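Local coordinates for aluminum resistance protein (Clostridium novyi, PDB 3I16) that binds pyridoxal 5'-phosphate and is probably a carbon-sulfur lyase of the methionine gamma-lyase family, probably involved in aluminum resistance, at residues Tyr13-Tyr23 against Leu419-Lys427; Pro162-Lys172 against Ser201-Arg210. One frame throughout, in Å; residues are numbered along the deposited sequence.

The two contacts lie on opposite sides of the chain's centre, about 47 Å apart between centres and about 31 Å between nearest atoms. Interaction 1 brings sequence-distant terminal regions together: the loop and first turns leading into helix 17-54 meet the last helix, 411-425, and the C-terminal residues after it. Interaction 2 falls between those segments in sequence and joins helices 164-173 and 196-209, which pack on the seven-stranded mixed sheet of the cofactor-binding domain. They share no helix or strand. Both stand away from the pyridoxal phosphate pocket and are structural packing: interaction 1 joins terminal segments, interaction 2 two helices beside the sheet.

Interaction 1: Tyr13-Tyr23 against Leu419-Lys427; sequences YNINDRVLKLY and LIALSRIVK
Val19 and Leu419 sit at the middle of this contact, with Val19 CG1 3.8 Å from Leu419 CD2. The same leucine methyl lies 3.5 Å from Tyr23 CB, so that it touches residues one turn apart on helix 17-23. On the other flank Ile15 runs its CD1 across Leu419 at roughly a right angle, and Tyr13 CD2 lies 3.7 Å from Ile420 CD1; the Tyr13 hydroxyl bonds to Gln53 and Asn50 of the second subunit. Segments 17-23 and 419-425 cross at 130°, joining the N-terminal region to the final helix of a PLP-dependent, aminotransferase-like fold. Ser423 OG faces Ile15 and Val19 but gives its proton to Leu419 O, one turn back, so this buried hydroxyl is satisfied within its own helix. Farther out, Asn16 does double duty. With CG lodged between backbone N and carbonyl carbon (chi1 59°), its OD1 caps the helix by accepting from Val19 N, while ND2 donates to a lone pair of Val426 O at 2.9 Å. Water 1 links Asn16 ND2 to Asn14 O. At the exposed edge, the extended Arg18 lies across Val426 CG1 and makes a weak bond from NH1 to Lys427 O, 3.3 Å long, at the C-terminal carboxylate.

Interaction 2: Pro162-Lys172 against Ser201-Arg210; sequences PNLEEIEKVLK and SIVDCVKNIR
Pro162 opens the contact by laying its ring against Ile202, the two side chains crossing at about a right angle with Pro162 CB 3.7 Å from Ile202 CG1. Asn163 then caps the helix, its OD1 accepting from Glu166 N. One residue into the helix, Leu164 reaches over with CD2, which lies 4.0 Å from Cys205 CB and also rests on the backbone of Ser201 and Ile202. Ile167 points inward, and its CG2 meets Val206 CG2. Glu168 passes alongside Cys205: its CG comes to 3.4 Å from the sulfur SG, which stands anti to its own backbone N (chi1 174°) and is thereby directed at the facing helix. Beyond it the carboxylate takes a weak bond from water 3, which also donates to Cys205 O and accepts from Asn208 ND2. Leu171 spreads over two residues, CD1 against Val206 and CB 3.9 Å from Ile209 CG2. Its carbonyl O receives Arg210 NH1 at 2.9 Å, nearly straight at 170°; the oxygen lies in the guanidinium plane, although the donor stands well above the carbonyl plane. Lys172 adds its CG to Ile209. Segments 164-172 and 201-209 run side by side at 28°, as neighbours in an alpha/beta layer: Leu171 and Val206 also rest on strand 177-183, Val206 touches strand 214-218, and Arg210 NH2 bonds to Ile177 O.

Interaction 1: Tyr13-Tyr23 against Leu419-Lys427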
loop_
_atom_site.group_PDB
_atom_site.type_symbol
_atom_site.label_atom_id
_atom_site.label_comp_id
_atom_site.label_asym_id
_atom_site.label_seq_id
_atom_site.Cartn_x
_atom_site.Cartn_y
_atom_site.Cartn_z
ATOM N N TYR B 13 -26.730 -25.853 -1.665
ATOM C CA TYR B 13 -26.044 -25.751 -0.371
ATOM C C TYR B 13 -26.678 -26.666 0.689
ATOM O O TYR B 13 -26.373 -26.539 1.860
ATOM C CB TYR B 13 -26.117 -24.310 0.143
ATOM C CG TYR B 13 -25.170 -23.366 -0.533
ATOM C CD1 TYR B 13 -25.469 -22.791 -1.756
ATOM C CD2 TYR B 13 -23.961 -23.041 0.072
ATOM C CE1 TYR B 13 -24.569 -21.915 -2.369
ATOM C CE2 TYR B 13 -23.073 -22.182 -0.517
ATOM C CZ TYR B 13 -23.371 -21.619 -1.734
ATOM O OH TYR B 13 -22.462 -20.752 -2.299
ATOM N N ASN B 14 -27.549 -27.579 0.259
ATOM C CA ASN B 14 -28.274 -28.502 1.141
ATOM C C ASN B 14 -29.192 -27.768 2.126
ATOM O O ASN B 14 -29.433 -28.227 3.253
ATOM C CB ASN B 14 -27.331 -29.507 1.826
ATOM C CG ASN B 14 -26.709 -30.492 0.837
ATOM O OD1 ASN B 14 -27.260 -30.752 -0.239
ATOM N ND2 ASN B 14 -25.566 -31.060 1.210
ATOM N N ILE B 15 -29.711 -26.623 1.680
ATOM C CA ILE B 15 -30.680 -25.847 2.454
ATOM C C ILE B 15 -32.005 -26.497 2.140
ATOM O O ILE B 15 -32.379 -26.638 0.979
ATOM C CB ILE B 15 -30.675 -24.365 2.078
ATOM C CG1 ILE B 15 -29.389 -23.722 2.638
ATOM C CG2 ILE B 15 -31.902 -23.678 2.665
ATOM C CD1 ILE B 15 -29.050 -22.357 2.078
ATOM N N ASN B 16 -32.719 -26.920 3.176
ATOM C CA ASN B 16 -33.926 -27.715 2.987
ATOM C C ASN B 16 -35.198 -26.875 3.092
ATOM O O ASN B 16 -35.159 -25.712 3.509
ATOM C CB ASN B 16 -33.910 -28.872 3.996
ATOM C CG ASN B 16 -33.836 -28.379 5.436
ATOM O OD1 ASN B 16 -34.811 -27.853 5.942
ATOM N ND2 ASN B 16 -32.653 -28.499 6.078
ATOM N N ASP B 17 -36.322 -27.456 2.704
ATOM C CA ASP B 17 -37.592 -26.721 2.725
ATOM C C ASP B 17 -38.021 -26.284 4.119
ATOM O O ASP B 17 -38.636 -25.257 4.269
ATOM C CB ASP B 17 -38.702 -27.577 2.115
ATOM C CG ASP B 17 -38.525 -27.775 0.633
ATOM O OD1 ASP B 17 -37.899 -26.899 -0.015
ATOM O OD2 ASP B 17 -39.022 -28.803 0.125
ATOM N N ARG B 18 -37.717 -27.078 5.142
ATOM C CA ARG B 18 -38.083 -26.693 6.513
ATOM C C ARG B 18 -37.397 -25.394 6.894
ATOM O O ARG B 18 -38.018 -24.503 7.479
ATOM C CB ARG B 18 -37.721 -27.807 7.482
ATOM C CG ARG B 18 -37.978 -27.541 8.957
ATOM C CD ARG B 18 -37.798 -28.884 9.727
ATOM N NE ARG B 18 -38.404 -28.837 11.055
ATOM C CZ ARG B 18 -38.665 -29.903 11.825
ATOM N NH1 ARG B 18 -38.371 -31.143 11.441
ATOM N NH2 ARG B 18 -39.249 -29.726 13.002
ATOM N N VAL B 19 -36.116 -25.289 6.557
ATOM C CA VAL B 19 -35.361 -24.065 6.841
ATOM C C VAL B 19 -35.856 -22.887 5.999
ATOM O O VAL B 19 -36.016 -21.794 6.527
ATOM C CB VAL B 19 -33.841 -24.277 6.704
ATOM C CG1 VAL B 19 -33.102 -22.950 6.698
ATOM C CG2 VAL B 19 -33.382 -25.145 7.855
ATOM N N LEU B 20 -36.159 -23.123 4.722
ATOM C CA LEU B 20 -36.671 -22.051 3.860
ATOM C C LEU B 20 -37.974 -21.516 4.379
ATOM O O LEU B 20 -38.171 -20.308 4.372
ATOM C CB LEU B 20 -36.824 -22.495 2.408
ATOM C CG LEU B 20 -35.525 -22.742 1.643
ATOM C CD1 LEU B 20 -35.802 -23.450 0.302
ATOM C CD2 LEU B 20 -34.738 -21.411 1.456
ATOM N N LYS B 21 -38.860 -22.403 4.834
ATOM C CA LYS B 21 -40.156 -21.982 5.380
ATOM C C LYS B 21 -39.991 -21.235 6.702
ATOM O O LYS B 21 -40.715 -20.267 6.970
ATOM C CB LYS B 21 -41.128 -23.177 5.509
ATOM C CG LYS B 21 -42.444 -22.873 6.240
ATOM C CD LYS B 21 -43.499 -22.142 5.381
ATOM C CE LYS B 21 -44.209 -23.100 4.434
ATOM N N LEU B 22 -39.062 -21.691 7.539
ATOM C CA LEU B 22 -38.745 -20.981 8.784
ATOM C C LEU B 22 -38.277 -19.577 8.439
ATOM O O LEU B 22 -38.671 -18.625 9.111
ATOM C CB LEU B 22 -37.675 -21.696 9.621
ATOM C CG LEU B 22 -38.121 -22.905 10.436
ATOM C CD1 LEU B 22 -36.887 -23.739 10.775
ATOM C CD2 LEU B 22 -38.904 -22.469 11.689
ATOM N N TYR B 23 -37.442 -19.462 7.404
ATOM C CA TYR B 23 -36.954 -18.164 6.948
ATOM C C TYR B 23 -38.093 -17.249 6.469
ATOM O O TYR B 23 -38.171 -16.049 6.850
ATOM C CB TYR B 23 -35.882 -18.320 5.850
ATOM C CG TYR B 23 -35.699 -17.063 5.037
ATOM C CD1 TYR B 23 -35.036 -15.975 5.566
ATOM C CD2 TYR B 23 -36.240 -16.947 3.740
ATOM C CE1 TYR B 23 -34.900 -14.816 4.867
ATOM C CE2 TYR B 23 -36.124 -15.762 3.033
ATOM C CZ TYR B 23 -35.439 -14.709 3.600
ATOM O OH TYR B 23 -35.285 -13.518 2.952
ATOM N N LEU B 419 -28.981 -19.357 6.949
ATOM C CA LEU B 419 -29.690 -20.490 6.338
ATOM C C LEU B 419 -28.797 -21.747 6.204
ATOM O O LEU B 419 -29.260 -22.868 6.472
ATOM C CB LEU B 419 -30.286 -20.094 4.979
ATOM C CG LEU B 419 -31.388 -18.991 4.964
ATOM C CD1 LEU B 419 -31.981 -18.843 3.567
ATOM C CD2 LEU B 419 -32.487 -19.268 5.956
ATOM N N ILE B 420 -27.556 -21.546 5.750
ATOM C CA ILE B 420 -26.560 -22.597 5.608
ATOM C C ILE B 420 -26.325 -23.242 6.977
ATOM O O ILE B 420 -26.466 -24.454 7.120
ATOM C CB ILE B 420 -25.205 -22.039 5.009
ATOM C CG1 ILE B 420 -25.393 -21.630 3.543
ATOM C CG2 ILE B 420 -24.079 -23.096 5.099
ATOM C CD1 ILE B 420 -24.247 -20.799 2.948
ATOM N N ALA B 421 -26.062 -22.408 7.987
ATOM C CA ALA B 421 -25.775 -22.882 9.334
ATOM C C ALA B 421 -26.961 -23.623 9.963
ATOM O O ALA B 421 -26.816 -24.744 10.464
ATOM C CB ALA B 421 -25.324 -21.704 10.226
ATOM N N LEU B 422 -28.143 -23.031 9.903
ATOM C CA LEU B 422 -29.314 -23.689 10.457
ATOM C C LEU B 422 -29.615 -24.992 9.760
ATOM O O LEU B 422 -30.065 -25.958 10.409
ATOM C CB LEU B 422 -30.549 -22.761 10.432
ATOM C CG LEU B 422 -31.840 -23.313 11.051
ATOM C CD1 LEU B 422 -31.654 -23.668 12.505
ATOM C CD2 LEU B 422 -33.002 -22.292 10.895
ATOM N N SER B 423 -29.396 -25.055 8.449
ATOM C CA SER B 423 -29.679 -26.294 7.704
ATOM C C SER B 423 -28.801 -27.465 8.176
ATOM O O SER B 423 -29.194 -28.623 8.026
ATOM C CB SER B 423 -29.563 -26.091 6.193
ATOM O OG SER B 423 -30.581 -25.190 5.718
ATOM N N ARG B 424 -27.625 -27.174 8.720
ATOM C CA ARG B 424 -26.797 -28.251 9.301
ATOM C C ARG B 424 -27.425 -28.853 10.545
ATOM O O ARG B 424 -27.176 -30.012 10.835
ATOM C CB ARG B 424 -25.413 -27.779 9.705
ATOM C CG ARG B 424 -24.495 -27.458 8.579
ATOM C CD ARG B 424 -23.226 -26.816 9.120
ATOM N NE ARG B 424 -22.207 -27.712 9.684
ATOM C CZ ARG B 424 -21.054 -28.055 9.086
ATOM N NH1 ARG B 424 -20.742 -27.635 7.862
ATOM N NH2 ARG B 424 -20.181 -28.834 9.721
ATOM N N ILE B 425 -28.239 -28.094 11.278
ATOM C CA ILE B 425 -28.822 -28.615 12.525
ATOM C C ILE B 425 -30.338 -28.856 12.496
ATOM O O ILE B 425 -30.866 -29.537 13.372
ATOM C CB ILE B 425 -28.384 -27.734 13.752
ATOM C CG1 ILE B 425 -29.040 -26.354 13.776
ATOM C CG2 ILE B 425 -26.876 -27.510 13.753
ATOM C CD1 ILE B 425 -28.461 -25.483 14.881
ATOM N N VAL B 426 -31.047 -28.320 11.503
ATOM C CA VAL B 426 -32.494 -28.518 11.382
ATOM C C VAL B 426 -32.785 -29.019 9.969
ATOM O O VAL B 426 -32.305 -28.441 8.988
ATOM C CB VAL B 426 -33.275 -27.223 11.696
ATOM C CG1 VAL B 426 -34.773 -27.399 11.385
ATOM C CG2 VAL B 426 -33.062 -26.838 13.155
ATOM N N LYS B 427 -33.547 -30.111 9.882
ATOM C CA LYS B 427 -33.835 -30.789 8.614
ATOM C C LYS B 427 -35.261 -31.311 8.530
ATOM O O LYS B 427 -35.836 -31.896 9.458
ATOM C CB LYS B 427 -32.871 -31.967 8.424
ATOM C CG LYS B 427 -31.403 -31.576 8.497
ATOM C CD LYS B 427 -30.473 -32.749 8.255
ATOM C CE LYS B 427 -29.019 -32.315 8.420
ATOM N NZ LYS B 427 -28.622 -31.299 7.405
ATOM O OXT LYS B 427 -35.882 -31.181 7.480
HETATM O O HOH W 1 -30.449 -29.841 5.057
HETATM O O HOH W 2 -37.343 -30.190 4.825
#

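Interaction 2: Pro162-Lys172 against Ser201-Arg210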
loop_
_atom_site.group_PDB
_atom_site.type_symbol
_atom_site.label_atom_id
_atom_site.label_comp_id
_atom_site.label_asym_id
_atom_site.label_seq_id
_atom_site.Cartn_x
_atom_site.Cartn_y
_atom_site.Cartn_z
ATOM N N PRO B 162 -28.638 -1.530 35.434
ATOM C CA PRO B 162 -27.606 -0.999 36.345
ATOM C C PRO B 162 -28.111 -0.885 37.772
ATOM O O PRO B 162 -29.276 -0.514 37.974
ATOM C CB PRO B 162 -27.322 0.393 35.782
ATOM C CG PRO B 162 -27.716 0.306 34.324
ATOM C CD PRO B 162 -28.845 -0.671 34.255
ATOM N N ASN B 163 -27.262 -1.228 38.747
ATOM C CA ASN B 163 -27.622 -1.130 40.149
ATOM C C ASN B 163 -27.134 0.227 40.660
ATOM O O ASN B 163 -26.084 0.340 41.307
ATOM C CB ASN B 163 -27.003 -2.267 40.963
ATOM C CG ASN B 163 -27.520 -2.300 42.390
ATOM O OD1 ASN B 163 -28.175 -1.362 42.850
ATOM N ND2 ASN B 163 -27.229 -3.381 43.103
ATOM N N LEU B 164 -27.937 1.248 40.386
ATOM C CA LEU B 164 -27.577 2.614 40.696
ATOM C C LEU B 164 -27.361 2.837 42.188
ATOM O O LEU B 164 -26.404 3.493 42.577
ATOM C CB LEU B 164 -28.616 3.588 40.132
ATOM C CG LEU B 164 -28.879 3.579 38.622
ATOM C CD1 LEU B 164 -29.977 4.608 38.276
ATOM C CD2 LEU B 164 -27.606 3.840 37.793
ATOM N N GLU B 165 -28.207 2.257 43.023
ATOM C CA GLU B 165 -28.072 2.435 44.466
ATOM C C GLU B 165 -26.745 1.887 44.965
ATOM O O GLU B 165 -26.092 2.512 45.787
ATOM C CB GLU B 165 -29.241 1.797 45.218
ATOM C CG GLU B 165 -30.607 2.354 44.769
ATOM C CD GLU B 165 -31.753 2.003 45.696
ATOM O OE1 GLU B 165 -31.528 1.323 46.725
ATOM O OE2 GLU B 165 -32.896 2.425 45.393
ATOM N N GLU B 166 -26.322 0.732 44.456
ATOM C CA GLU B 166 -25.035 0.166 44.861
ATOM C C GLU B 166 -23.865 1.009 44.306
ATOM O O GLU B 166 -22.877 1.234 45.007
ATOM C CB GLU B 166 -24.941 -1.305 44.422
ATOM C CG GLU B 166 -23.728 -2.066 44.969
ATOM C CD GLU B 166 -23.725 -2.188 46.481
ATOM O OE1 GLU B 166 -24.796 -2.008 47.111
ATOM O OE2 GLU B 166 -22.652 -2.484 47.046
ATOM N N ILE B 167 -23.976 1.474 43.059
ATOM C CA ILE B 167 -22.939 2.335 42.463
ATOM C C ILE B 167 -22.709 3.548 43.374
ATOM O O ILE B 167 -21.583 3.830 43.803
ATOM C CB ILE B 167 -23.317 2.776 41.020
ATOM C CG1 ILE B 167 -23.234 1.588 40.052
ATOM C CG2 ILE B 167 -22.381 3.883 40.510
ATOM C CD1 ILE B 167 -23.835 1.850 38.733
ATOM N N GLU B 168 -23.788 4.251 43.697
ATOM C CA GLU B 168 -23.721 5.387 44.620
ATOM C C GLU B 168 -23.024 5.046 45.939
ATOM O O GLU B 168 -22.141 5.781 46.392
ATOM C CB GLU B 168 -25.124 5.884 44.940
ATOM C CG GLU B 168 -25.776 6.620 43.799
ATOM C CD GLU B 168 -27.184 7.078 44.127
ATOM O OE1 GLU B 168 -27.574 6.996 45.306
ATOM O OE2 GLU B 168 -27.906 7.504 43.199
ATOM N N LYS B 169 -23.452 3.949 46.563
ATOM C CA LYS B 169 -22.860 3.502 47.837
ATOM C C LYS B 169 -21.363 3.233 47.722
ATOM O O LYS B 169 -20.594 3.581 48.613
ATOM C CB LYS B 169 -23.556 2.239 48.347
ATOM C CG LYS B 169 -22.925 1.610 49.606
ATOM C CD LYS B 169 -23.696 0.349 50.027
ATOM C CE LYS B 169 -23.214 -0.207 51.363
ATOM N NZ LYS B 169 -21.747 -0.466 51.375
ATOM N N VAL B 170 -20.947 2.595 46.638
ATOM C CA VAL B 170 -19.526 2.279 46.451
ATOM C C VAL B 170 -18.708 3.552 46.238
ATOM O O VAL B 170 -17.656 3.725 46.860
ATOM C CB VAL B 170 -19.338 1.235 45.338
ATOM C CG1 VAL B 170 -17.848 1.075 44.988
ATOM C CG2 VAL B 170 -19.990 -0.105 45.793
ATOM N N LEU B 171 -19.223 4.456 45.409
ATOM C CA LEU B 171 -18.585 5.760 45.169
ATOM C C LEU B 171 -18.514 6.645 46.420
ATOM O O LEU B 171 -17.485 7.263 46.696
ATOM C CB LEU B 171 -19.320 6.526 44.064
ATOM C CG LEU B 171 -19.213 5.977 42.643
ATOM C CD1 LEU B 171 -20.129 6.799 41.709
ATOM C CD2 LEU B 171 -17.756 5.951 42.142
ATOM N N LYS B 172 -19.612 6.719 47.174
ATOM C CA LYS B 172 -19.604 7.509 48.384
ATOM C C LYS B 172 -18.588 6.950 49.393
ATOM O O LYS B 172 -17.894 7.720 50.052
ATOM C CB LYS B 172 -21.003 7.616 49.005
ATOM C CG LYS B 172 -21.944 8.538 48.236
ATOM C CD LYS B 172 -23.232 8.854 48.999
ATOM C CE LYS B 172 -24.101 7.638 49.204
ATOM N NZ LYS B 172 -25.454 7.975 49.762
ATOM N N SER B 201 -28.375 7.072 32.576
ATOM C CA SER B 201 -28.733 6.945 33.990
ATOM C C SER B 201 -27.488 6.677 34.850
ATOM O O SER B 201 -27.399 7.191 35.939
ATOM C CB SER B 201 -29.822 5.881 34.211
ATOM O OG SER B 201 -29.264 4.598 34.064
ATOM N N ILE B 202 -26.521 5.903 34.349
ATOM C CA ILE B 202 -25.274 5.656 35.088
ATOM C C ILE B 202 -24.441 6.948 35.186
ATOM O O ILE B 202 -23.983 7.339 36.272
ATOM C CB ILE B 202 -24.409 4.524 34.455
ATOM C CG1 ILE B 202 -25.128 3.159 34.522
ATOM C CG2 ILE B 202 -23.051 4.466 35.139
ATOM C CD1 ILE B 202 -24.463 2.051 33.648
ATOM N N VAL B 203 -24.264 7.628 34.066
ATOM C CA VAL B 203 -23.482 8.876 34.088
ATOM C C VAL B 203 -24.084 9.878 35.065
ATOM O O VAL B 203 -23.367 10.376 35.964
ATOM C CB VAL B 203 -23.307 9.471 32.695
ATOM C CG1 VAL B 203 -22.570 10.802 32.770
ATOM C CG2 VAL B 203 -22.557 8.483 31.829
ATOM N N ASP B 204 -25.388 10.145 34.943
ATOM C CA ASP B 204 -26.051 11.077 35.874
ATOM C C ASP B 204 -25.875 10.681 37.344
ATOM O O ASP B 204 -25.646 11.522 38.209
ATOM C CB ASP B 204 -27.543 11.217 35.553
ATOM C CG ASP B 204 -27.783 11.900 34.238
ATOM O OD1 ASP B 204 -26.820 12.437 33.672
ATOM O OD2 ASP B 204 -28.931 11.906 33.768
ATOM N N CYS B 205 -25.967 9.393 37.614
ATOM C CA CYS B 205 -25.798 8.889 38.961
ATOM C C CYS B 205 -24.371 9.131 39.499
ATOM O O CYS B 205 -24.178 9.613 40.633
ATOM C CB CYS B 205 -26.131 7.399 38.941
ATOM S SG CYS B 205 -25.831 6.529 40.443
ATOM N N VAL B 206 -23.378 8.783 38.694
ATOM C CA VAL B 206 -21.969 8.938 39.088
ATOM C C VAL B 206 -21.588 10.410 39.334
ATOM O O VAL B 206 -21.002 10.749 40.372
ATOM C CB VAL B 206 -21.026 8.328 38.024
ATOM C CG1 VAL B 206 -19.542 8.723 38.278
ATOM C CG2 VAL B 206 -21.200 6.817 37.966
ATOM N N LYS B 207 -21.911 11.267 38.360
ATOM C CA LYS B 207 -21.613 12.689 38.420
ATOM C C LYS B 207 -22.330 13.375 39.601
ATOM O O LYS B 207 -21.856 14.376 40.138
ATOM C CB LYS B 207 -22.019 13.373 37.113
ATOM C CG LYS B 207 -21.286 12.933 35.852
ATOM C CD LYS B 207 -19.849 13.320 35.857
ATOM C CE LYS B 207 -19.194 12.910 34.555
ATOM N NZ LYS B 207 -17.772 13.304 34.531
ATOM N N ASN B 208 -23.482 12.842 39.996
ATOM C CA ASN B 208 -24.198 13.391 41.151
ATOM C C ASN B 208 -23.446 13.141 42.462
ATOM O O ASN B 208 -23.664 13.860 43.429
ATOM C CB ASN B 208 -25.617 12.831 41.253
ATOM C CG ASN B 208 -26.386 13.448 42.389
ATOM O OD1 ASN B 208 -26.517 14.675 42.465
ATOM N ND2 ASN B 208 -26.888 12.610 43.297
ATOM N N ILE B 209 -22.581 12.124 42.500
ATOM C CA ILE B 209 -21.769 11.850 43.684
ATOM C C ILE B 209 -20.513 12.713 43.593
ATOM O O ILE B 209 -20.222 13.451 44.520
ATOM C CB ILE B 209 -21.425 10.358 43.825
ATOM C CG1 ILE B 209 -22.700 9.510 43.938
ATOM C CG2 ILE B 209 -20.563 10.108 45.046
ATOM C CD1 ILE B 209 -23.726 9.998 44.955
ATOM N N ARG B 210 -19.776 12.611 42.485
ATOM C CA ARG B 210 -18.611 13.465 42.214
ATOM C C ARG B 210 -18.492 13.792 40.721
ATOM O O ARG B 210 -18.278 12.900 39.880
ATOM C CB ARG B 210 -17.299 12.850 42.713
ATOM C CG ARG B 210 -17.182 12.735 44.218
ATOM C CD ARG B 210 -15.781 12.346 44.644
ATOM N NE ARG B 210 -15.382 11.020 44.178
ATOM C CZ ARG B 210 -15.741 9.862 44.743
ATOM N NH1 ARG B 210 -16.556 9.817 45.793
ATOM N NH2 ARG B 210 -15.308 8.725 44.219
HETATM O O HOH W 3 -26.320 9.684 42.494
#